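Local coordinates for protein cysteine desulfurase (Thermococcus onnurineus, PDB 5B87) that probably catalyses the pyridoxal 5'-phosphate-dependent removal of sulfur from L-cysteine, leaving L-alanine and handing the sulfur to a carrier, at residues 348-353 with 388-393; 37-42 with 367-372; 125-130 with 148-153; 175-180 with 204-209. All coordinates share one frame; numbering follows the deposited sequence.

Contact 1. Residues 348-353 with 388-393. With ALA (alanine), chain F.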
# COMPACT_ATOMS: atom_id res chain seq x y z
N SER B 348 10.03 18.04 21.12
CA SER B 348 8.76 18.67 21.22
C SER B 348 8.93 19.79 22.23
O SER B 348 9.58 19.63 23.20
CB SER B 348 7.74 17.68 21.73
OG SER B 348 7.09 17.06 20.69
N PHE B 349 8.33 20.93 21.97
CA PHE B 349 8.42 22.08 22.85
C PHE B 349 7.15 22.93 22.75
O PHE B 349 6.26 22.63 21.93
CB PHE B 349 9.70 22.91 22.55
CG PHE B 349 9.71 23.54 21.21
CD1 PHE B 349 10.22 22.86 20.08
CD2 PHE B 349 9.22 24.83 21.03
CE1 PHE B 349 10.21 23.46 18.81
CE2 PHE B 349 9.20 25.41 19.78
CZ PHE B 349 9.70 24.75 18.69
N ASN B 350 7.05 23.94 23.62
CA ASN B 350 5.92 24.90 23.62
C ASN B 350 6.48 26.24 24.03
O ASN B 350 7.38 26.28 24.85
CB ASN B 350 4.85 24.53 24.65
CG ASN B 350 3.71 23.70 24.06
OD1 ASN B 350 3.13 24.03 23.01
ND2 ASN B 350 3.36 22.62 24.75
N VAL B 351 5.86 27.29 23.53
CA VAL B 351 6.18 28.65 23.91
C VAL B 351 5.00 29.14 24.73
O VAL B 351 3.94 29.38 24.21
CB VAL B 351 6.30 29.57 22.73
CG1 VAL B 351 6.57 30.97 23.20
CG2 VAL B 351 7.38 29.09 21.82
N PRO B 352 5.24 29.27 26.09
CA PRO B 352 4.09 29.69 26.88
C PRO B 352 3.48 30.99 26.42
O PRO B 352 4.17 31.96 26.24
CB PRO B 352 4.66 29.84 28.26
CG PRO B 352 5.68 28.80 28.31
CD PRO B 352 6.39 29.11 27.07
N GLY B 353 2.18 30.99 26.22
CA GLY B 353 1.52 32.17 25.78
C GLY B 353 1.19 32.18 24.32
O GLY B 353 0.59 33.10 23.83
N GLY B 388 -1.27 20.52 22.71
CA GLY B 388 -0.35 20.05 21.71
C GLY B 388 1.04 20.51 22.07
O GLY B 388 1.27 21.09 23.15
N THR B 389 1.94 20.37 21.13
CA THR B 389 3.28 20.87 21.25
C THR B 389 3.70 21.20 19.87
O THR B 389 3.03 20.86 18.95
CB THR B 389 4.25 19.81 21.76
OG1 THR B 389 4.34 18.77 20.82
CG2 THR B 389 3.79 19.26 23.02
N VAL B 390 4.83 21.85 19.73
CA VAL B 390 5.38 22.10 18.43
C VAL B 390 6.57 21.14 18.41
O VAL B 390 7.20 20.90 19.41
CB VAL B 390 5.66 23.58 18.11
CG1 VAL B 390 5.51 24.50 19.30
CG2 VAL B 390 6.95 23.79 17.37
N ARG B 391 6.82 20.55 17.27
CA ARG B 391 7.83 19.55 17.16
C ARG B 391 8.81 19.70 16.03
O ARG B 391 8.46 19.80 14.90
CB ARG B 391 7.12 18.22 17.06
CG ARG B 391 7.95 16.98 17.12
CD ARG B 391 7.12 15.80 16.69
NE ARG B 391 6.85 15.81 15.28
CZ ARG B 391 6.10 14.93 14.65
NH1 ARG B 391 5.53 13.97 15.31
NH2 ARG B 391 5.92 15.03 13.37
N ALA B 392 10.07 19.67 16.39
CA ALA B 392 11.15 19.73 15.44
C ALA B 392 11.75 18.37 15.48
O ALA B 392 12.01 17.86 16.51
CB ALA B 392 12.16 20.76 15.84
N SER B 393 11.97 17.79 14.32
CA SER B 393 12.55 16.48 14.21
C SER B 393 13.62 16.50 13.15
O SER B 393 13.51 17.19 12.19
CB SER B 393 11.51 15.40 13.97
OG SER B 393 10.64 15.72 12.97
N ALA F . 3.80 9.23 12.88
CA ALA F . 3.92 10.50 12.09
C ALA F . 3.90 11.83 12.89
O ALA F . 4.04 12.89 12.35
CB ALA F . 2.93 10.62 10.90
OXT ALA F . 3.77 11.80 13.96

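Contact 2. Residues 37-42 with 367-372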
# COMPACT_ATOMS: atom_id res chain seq x y z
N VAL B 37 14.47 24.96 2.19
CA VAL B 37 13.93 25.08 3.52
C VAL B 37 14.80 24.42 4.55
O VAL B 37 15.74 23.77 4.23
CB VAL B 37 12.54 24.41 3.63
CG1 VAL B 37 11.51 25.10 2.80
CG2 VAL B 37 12.56 22.94 3.30
N ILE B 38 14.44 24.60 5.80
CA ILE B 38 15.07 23.97 6.93
C ILE B 38 14.00 22.94 7.24
O ILE B 38 12.95 23.29 7.70
CB ILE B 38 15.35 24.97 8.04
CG1 ILE B 38 16.54 25.82 7.66
CG2 ILE B 38 15.69 24.27 9.33
CD1 ILE B 38 16.98 26.78 8.72
N TYR B 39 14.25 21.67 6.93
CA TYR B 39 13.22 20.68 7.07
C TYR B 39 13.40 20.00 8.44
O TYR B 39 14.31 19.17 8.60
CB TYR B 39 13.22 19.65 5.92
CG TYR B 39 12.01 18.70 5.95
CD1 TYR B 39 10.75 19.07 5.46
CD2 TYR B 39 12.10 17.49 6.59
CE1 TYR B 39 9.65 18.20 5.54
CE2 TYR B 39 11.02 16.64 6.67
CZ TYR B 39 9.79 17.01 6.14
OH TYR B 39 8.77 16.09 6.20
N PHE B 40 12.52 20.33 9.39
CA PHE B 40 12.55 19.80 10.73
C PHE B 40 11.25 19.01 11.04
O PHE B 40 10.74 19.01 12.19
CB PHE B 40 12.76 20.96 11.77
CG PHE B 40 14.19 21.47 11.95
CD1 PHE B 40 15.28 21.00 11.23
CD2 PHE B 40 14.42 22.52 12.87
CE1 PHE B 40 16.55 21.56 11.41
CE2 PHE B 40 15.70 23.06 13.09
CZ PHE B 40 16.76 22.58 12.35
N ASP B 41 10.70 18.32 10.04
CA ASP B 41 9.50 17.53 10.26
C ASP B 41 9.67 16.09 9.81
O ASP B 41 8.80 15.50 9.15
CB ASP B 41 8.32 18.20 9.54
CG ASP B 41 6.97 17.68 10.02
OD1 ASP B 41 6.91 17.05 11.13
OD2 ASP B 41 6.00 17.86 9.25
N ASN B 42 10.83 15.54 10.14
CA ASN B 42 11.26 14.21 9.75
C ASN B 42 10.51 13.11 10.47
O ASN B 42 10.52 11.97 9.97
CB ASN B 42 12.75 14.02 10.00
CG ASN B 42 13.59 14.81 9.06
OD1 ASN B 42 13.68 14.46 7.89
ND2 ASN B 42 14.19 15.89 9.55
N SER B 367 10.75 29.88 6.63
CA SER B 367 11.23 28.70 5.89
C SER B 367 11.74 27.57 6.77
O SER B 367 12.61 26.81 6.34
CB SER B 367 12.27 29.09 4.82
OG SER B 367 11.64 29.85 3.78
N ILE B 368 11.21 27.47 7.98
CA ILE B 368 11.55 26.38 8.87
C ILE B 368 10.25 25.55 9.02
O ILE B 368 9.26 26.07 9.52
CB ILE B 368 12.03 26.88 10.23
CG1 ILE B 368 13.42 27.49 10.13
CG2 ILE B 368 12.02 25.78 11.29
CD1 ILE B 368 13.74 28.52 11.19
N MET B 369 10.30 24.27 8.58
CA MET B 369 9.19 23.35 8.61
C MET B 369 9.17 22.55 9.89
O MET B 369 10.07 21.75 10.19
CB MET B 369 9.22 22.35 7.42
CG MET B 369 9.48 22.93 6.02
SD MET B 369 8.32 24.09 5.34
CE MET B 369 8.96 25.67 5.87
N VAL B 370 8.09 22.70 10.62
CA VAL B 370 7.99 22.10 11.91
C VAL B 370 6.55 21.59 12.02
O VAL B 370 5.71 22.01 11.29
CB VAL B 370 8.41 23.20 12.90
CG1 VAL B 370 7.27 23.70 13.76
CG2 VAL B 370 9.60 22.78 13.71
N ARG B 371 6.27 20.62 12.87
CA ARG B 371 4.88 20.19 13.06
C ARG B 371 4.29 20.68 14.39
O ARG B 371 5.00 20.82 15.38
CB ARG B 371 4.71 18.68 12.95
CG ARG B 371 3.33 18.28 12.42
CD ARG B 371 3.35 17.06 11.52
NE ARG B 371 2.24 17.13 10.55
CZ ARG B 371 2.34 17.26 9.22
NH1 ARG B 371 3.50 17.30 8.59
NH2 ARG B 371 1.22 17.33 8.49
N SER B 372 2.99 20.89 14.39
CA SER B 372 2.29 21.30 15.60
C SER B 372 1.01 20.51 15.79
O SER B 372 0.36 20.11 14.83
CB SER B 372 1.99 22.77 15.53
OG SER B 372 1.14 23.04 14.44

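Contact 3. Residues 125-130 with 148-153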
# COMPACT_ATOMS: atom_id res chain seq x y z
N ASP B 125 -8.21 -12.36 28.47
CA ASP B 125 -6.80 -12.31 28.16
C ASP B 125 -6.31 -10.89 28.28
O ASP B 125 -7.09 -9.97 28.37
CB ASP B 125 -6.50 -12.95 26.82
CG ASP B 125 -6.37 -14.45 26.93
OD1 ASP B 125 -6.18 -14.93 28.04
OD2 ASP B 125 -6.43 -15.15 25.92
N LYS B 126 -5.01 -10.72 28.33
CA LYS B 126 -4.45 -9.41 28.54
C LYS B 126 -3.39 -8.93 27.58
O LYS B 126 -2.43 -9.59 27.33
CB LYS B 126 -3.91 -9.35 29.93
CG LYS B 126 -3.27 -8.05 30.30
CD LYS B 126 -1.96 -8.32 30.98
CE LYS B 126 -2.06 -8.12 32.45
NZ LYS B 126 -1.01 -8.88 33.13
N ILE B 127 -3.61 -7.74 27.06
CA ILE B 127 -2.70 -7.10 26.17
C ILE B 127 -2.13 -6.01 26.99
O ILE B 127 -2.87 -5.30 27.67
CB ILE B 127 -3.43 -6.53 24.95
CG1 ILE B 127 -3.96 -7.66 24.10
CG2 ILE B 127 -2.47 -5.75 24.05
CD1 ILE B 127 -4.87 -7.18 23.00
N VAL B 128 -0.81 -5.89 26.97
CA VAL B 128 -0.19 -4.70 27.53
C VAL B 128 0.63 -3.88 26.51
O VAL B 128 1.39 -4.41 25.69
CB VAL B 128 0.57 -4.98 28.83
CG1 VAL B 128 0.46 -6.42 29.27
CG2 VAL B 128 2.01 -4.50 28.78
N THR B 129 0.46 -2.56 26.63
CA THR B 129 1.15 -1.59 25.83
C THR B 129 1.70 -0.44 26.73
O THR B 129 1.63 -0.50 27.96
CB THR B 129 0.24 -1.12 24.69
OG1 THR B 129 1.07 -0.46 23.73
CG2 THR B 129 -0.87 -0.15 25.16
N THR B 130 2.22 0.58 26.09
CA THR B 130 2.71 1.72 26.81
C THR B 130 1.64 2.77 26.74
O THR B 130 0.76 2.67 25.93
CB THR B 130 4.06 2.24 26.29
OG1 THR B 130 3.87 3.27 25.33
CG2 THR B 130 4.85 1.16 25.67
N LEU B 148 -13.43 -8.88 21.80
CA LEU B 148 -13.21 -10.17 22.47
C LEU B 148 -13.28 -10.16 24.02
O LEU B 148 -13.00 -11.21 24.63
CB LEU B 148 -11.87 -10.76 21.99
CG LEU B 148 -11.91 -11.61 20.73
CD1 LEU B 148 -12.80 -11.03 19.63
CD2 LEU B 148 -10.50 -11.87 20.20
N GLY B 149 -13.67 -9.04 24.66
CA GLY B 149 -13.54 -8.85 26.14
C GLY B 149 -12.14 -9.16 26.68
O GLY B 149 -11.96 -10.10 27.47
N LEU B 150 -11.13 -8.42 26.23
CA LEU B 150 -9.76 -8.55 26.78
C LEU B 150 -9.52 -7.42 27.75
O LEU B 150 -10.29 -6.46 27.79
CB LEU B 150 -8.72 -8.45 25.67
CG LEU B 150 -8.52 -9.58 24.62
CD1 LEU B 150 -9.49 -10.75 24.78
CD2 LEU B 150 -8.55 -9.02 23.21
N LYS B 151 -8.46 -7.57 28.54
CA LYS B 151 -7.94 -6.47 29.32
C LYS B 151 -6.78 -5.81 28.57
O LYS B 151 -5.84 -6.46 28.13
CB LYS B 151 -7.46 -6.94 30.70
CG LYS B 151 -8.58 -7.15 31.72
CD LYS B 151 -9.11 -8.58 31.74
CE LYS B 151 -8.13 -9.52 32.45
NZ LYS B 151 -7.90 -9.15 33.88
N LEU B 152 -6.86 -4.49 28.45
CA LEU B 152 -5.80 -3.71 27.88
C LEU B 152 -5.25 -2.85 29.01
O LEU B 152 -5.91 -1.92 29.47
CB LEU B 152 -6.33 -2.89 26.72
CG LEU B 152 -5.34 -1.97 26.03
CD1 LEU B 152 -4.13 -2.76 25.55
CD2 LEU B 152 -6.03 -1.24 24.89
N GLU B 153 -4.04 -3.20 29.44
CA GLU B 153 -3.33 -2.52 30.52
C GLU B 153 -2.05 -1.78 30.04
O GLU B 153 -1.32 -2.23 29.20
CB GLU B 153 -3.01 -3.51 31.63
CG GLU B 153 -4.28 -3.95 32.38
CD GLU B 153 -4.07 -5.07 33.39
OE1 GLU B 153 -2.99 -5.11 34.03
OE2 GLU B 153 -5.02 -5.89 33.56

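Contact 4. Residues 175-180 with 204-209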
# COMPACT_ATOMS: atom_id res chain seq x y z
N ALA B 175 0.65 -11.68 30.58
CA ALA B 175 0.22 -11.13 29.32
C ALA B 175 0.33 -12.08 28.15
O ALA B 175 1.27 -12.83 28.01
CB ALA B 175 0.91 -9.81 29.01
N LYS B 176 -0.68 -12.00 27.32
CA LYS B 176 -0.76 -12.77 26.13
C LYS B 176 0.06 -12.11 25.04
O LYS B 176 0.73 -12.75 24.28
CB LYS B 176 -2.23 -12.86 25.73
CG LYS B 176 -2.54 -13.82 24.62
CD LYS B 176 -2.18 -15.22 24.99
CE LYS B 176 -3.28 -16.19 24.66
NZ LYS B 176 -2.73 -17.26 23.79
N LEU B 177 -0.01 -10.80 24.99
CA LEU B 177 0.69 -9.99 23.98
C LEU B 177 1.15 -8.65 24.56
O LEU B 177 0.44 -8.04 25.35
CB LEU B 177 -0.25 -9.75 22.79
CG LEU B 177 0.38 -9.09 21.56
CD1 LEU B 177 -0.24 -9.64 20.29
CD2 LEU B 177 0.20 -7.59 21.57
N VAL B 178 2.34 -8.24 24.19
CA VAL B 178 2.88 -6.93 24.54
C VAL B 178 3.24 -6.15 23.26
O VAL B 178 3.89 -6.68 22.40
CB VAL B 178 4.11 -7.08 25.42
CG1 VAL B 178 4.62 -5.73 25.87
CG2 VAL B 178 3.77 -7.93 26.62
N ALA B 179 2.78 -4.92 23.15
CA ALA B 179 2.94 -4.11 21.95
C ALA B 179 3.57 -2.81 22.44
O ALA B 179 2.99 -2.14 23.31
CB ALA B 179 1.60 -3.86 21.28
N VAL B 180 4.78 -2.50 21.94
CA VAL B 180 5.46 -1.28 22.32
C VAL B 180 6.17 -0.59 21.18
O VAL B 180 6.81 -1.22 20.36
CB VAL B 180 6.49 -1.44 23.46
CG1 VAL B 180 5.81 -1.96 24.75
CG2 VAL B 180 7.65 -2.34 23.06
N GLY B 204 6.52 -15.60 28.31
CA GLY B 204 5.76 -16.25 27.25
C GLY B 204 4.71 -15.35 26.61
O GLY B 204 3.68 -15.84 26.13
N ALA B 205 4.99 -14.07 26.53
CA ALA B 205 4.10 -13.14 25.89
C ALA B 205 4.61 -12.79 24.50
O ALA B 205 5.80 -12.65 24.31
CB ALA B 205 4.03 -11.88 26.71
N ILE B 206 3.72 -12.64 23.54
CA ILE B 206 4.16 -12.26 22.22
C ILE B 206 4.54 -10.78 22.26
O ILE B 206 3.85 -9.97 22.84
CB ILE B 206 3.26 -12.71 21.06
CG1 ILE B 206 2.45 -11.58 20.49
CG2 ILE B 206 2.34 -13.84 21.45
CD1 ILE B 206 2.35 -11.69 19.01
N PHE B 207 5.66 -10.46 21.63
CA PHE B 207 6.21 -9.14 21.61
C PHE B 207 6.20 -8.48 20.25
O PHE B 207 6.80 -8.95 19.34
CB PHE B 207 7.61 -9.25 22.18
CG PHE B 207 8.22 -7.96 22.58
CD1 PHE B 207 7.58 -7.10 23.43
CD2 PHE B 207 9.46 -7.63 22.13
CE1 PHE B 207 8.17 -5.94 23.80
CE2 PHE B 207 10.05 -6.46 22.48
CZ PHE B 207 9.41 -5.62 23.32
N VAL B 208 5.49 -7.38 20.13
CA VAL B 208 5.39 -6.62 18.95
C VAL B 208 5.99 -5.24 19.20
O VAL B 208 5.66 -4.57 20.20
CB VAL B 208 3.97 -6.60 18.30
CG1 VAL B 208 2.94 -7.44 19.01
CG2 VAL B 208 3.47 -5.22 17.92
N VAL B 209 6.81 -4.82 18.25
CA VAL B 209 7.51 -3.54 18.29
C VAL B 209 7.10 -2.61 17.13
O VAL B 209 7.07 -3.02 15.94
CB VAL B 209 9.03 -3.75 18.24
CG1 VAL B 209 9.76 -2.44 18.49
CG2 VAL B 209 9.43 -4.78 19.29
O HOH W 1 1.23 -15.52 24.32

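Contact 1. Residues 348-353 with 388-393
S348 and F349 pair antiparallel with R391 and V390: F349 and V390 form the hydrogen-bonded pair, exchanging two backbone bonds (F349 N to V390 O 2.8 Å, V390 N to F349 O 2.7 Å), and S348 and R391 form the adjoining non-hydrogen-bonded pair. The F349 ring leans over its neighbour because chi1 of 65° lodges CG between the backbone N and carbonyl carbon. V390 CG1 then lies over one ring face, 4.3 Å from the centroid in a CH-pi contact, while A392 CB comes to the ring edge at CE1. Past the end of the strand, N350 folds its amide back across T389: ND2 reaches G388 O at 3.0 Å, on a carbonyl lone pair and only 5° out of the amide plane, and ND2 also bonds to Y335 OH. With an alanine in place of N350, G388 O and Y335 OH would probably both lose this partner, and T389 CG2 the amide beside it. On the side of the sheet away from the F349 ring, S348 OG sits beside T389 OG1 and bonds to A186 O. From the same side, the R391 chain, bent at chi3, runs out past S348 OG to the bound alanine. Its guanidinium meets the carboxylate edge-on in a fork, NH1 to alanine OXT (3.1 Å) and NH2 to alanine O (3.0 Å), both nearly straight. NH1 also bonds to N185 O, and D41 forms a salt bridge to NH2. Paired N-H donors gripping both oxygens fix the carboxylate's rotation, consistent with recognition of the carboxylate end of the amino acid.

Contact 2. Residues 37-42 with 367-372
I38 and I368 lie side by side on the parallel pairing of 37-42 with 367-372, their branches pointing the same way, with I38 CB 3.8 Å from I368 CG1. The F40 ring follows on that side, CD2 reaching I368 CG2 and CB resting on V370 CG2 (4.1 Å). On the other side M369 is the bump, its folded chain filling the recess between V37 and Y39 and crossing both at about a right angle, CG against Y39 CD1 (4.1 Å) and CE against V37 CG1 (4.0 Å). Three backbone bonds hold the register: I38 N to S367 O, M369 N to I38 O, and F40 N to M369 O, the last at a slanting angle of 134°. Beyond them D41 holds CG anti to the backbone N (chi1 -164°), which carries its carboxylate to R371. OD2 takes NH1 at 2.6 Å on its syn lone pair, with the two planes 25° apart; OD1 goes to R391. H72 of the second subunit also bonds to OD2, and its S75 to R371 NH2. A methionine in place of R371 would probably take from D41 OD2 its arginine partner, and from S75 of the second subunit its bond to NH2. The pairing adds an N-terminal edge strand to the mixed sheet of the C-terminal domain, as in fold-type I pyridoxal-phosphate enzymes, here beside the subunit interface and substrate pocket.

Contact 3. Residues 125-130 with 148-153
I127 is the apolar centre of the pairing between 125-130 and 148-153. Its CG2 meets L152 CD1 at 3.7 Å, and its CD1 meets L150 CD2 at 4.1 Å. L152 sends CD1 back over the I127 carbonyl because its CG stands anti to the backbone N (chi1 178°), and the same methyl continues to T129 CG2 (4.2 Å). On the reverse side of the sheet the charged residues gather. K126 and E153 cross at about a right angle, so that K126 CE rather than the amine lies against the carboxylate, 3.5 Å from E153 OE1; NZ stays 4.4 Å from that oxygen, beyond a salt bridge, and bonds to K171 O. Four backbone bonds alternate between the strands: K151 N to D125 O, I127 N to K151 O, E153 N to I127 O and T129 N to E153 O. Three of these carbonyls, those of K151, I127 and E153, also receive CA-H contacts, V128 CA standing 3.2 Å from E153 O. The strands run parallel, 20° apart, and helix 139-148 links them in a beta-alpha-beta crossover. G149, with positive phi, turns the chain out of that helix into strand 151-154, the edge strand of the large sheet within this chain. The helix packs on the side of the sheet where I127 lies: L150 sits on L144 and A145, and L152 on Q142. Strand 177-181 flanks 126-129 across the sheet from 151-154, with L177 against I127 and V178 against V128. T129 OG1 bonds to A179 O, which should hold the threonine's rotation with CG2 beside L152.

Contact 4. Residues 175-180 with 204-209
L177 holds CG anti to its own backbone nitrogen (chi1 -171°), which lays its two methyls along strand 206-210: CD1 presses on I206 CG1 at 3.3 Å, tighter than usual for two carbons, and CD2 reaches V208 CG1 at 3.8 Å. On the opposite side of the sheet F207, its CG likewise anti to the backbone N (chi1 -164°), brings its ring back to 175-180, where CD1 lies 4.0 Å from V178 CB and CE1 3.7 Å from V180 CG2. V178 CG2 points the other way along the strand, to A205 CB. Between these two layers the backbones run parallel, 14° apart, and bond alternately: I206 N to K176 O, V178 N to I206 O (2.7 Å), V208 N to V178 O and V180 N to V208 O. The first approaches from above the carbonyl plane of K176, and a water also donates to that oxygen and to G204 O (3.1 Å), bridging the loop residues that lead into the two strands. G204 ends helix 193-203 in a Schellman motif, and the helix completes a beta-alpha-beta unit. L117 of helix 106-117 packs against both L177 and I206. Apart from the water-bridged loops, the pairing is aliphatic and aromatic packing around regular amide bonds, so its cohesion rests on buried surface and backbone polarity, without a charged pair.

How the contacts relate
Two sheets are sampled. Contacts 1 and 2 share the four-stranded sheet, strands 389-393 and 368-373 being neighbours, with centres 12 Å apart and R391 N lying 2.6 Å from R371 O. Contacts 3 and 4 share the seven-stranded sheet, centres 10 Å apart, where V128 O meets A179 N at 2.9 Å. The two pairs do not touch: contact 1 stays about 15 Å from contact 3 and about 16 Å from contact 4, nearest atoms. Both pairs approach the cofactor: the side chain of R391 is about 6 Å from the bound PLP, and those of T129 and V209 about 10 Å from it. D41 joins contact 2 to the alanine-gripping arginine of contact 1.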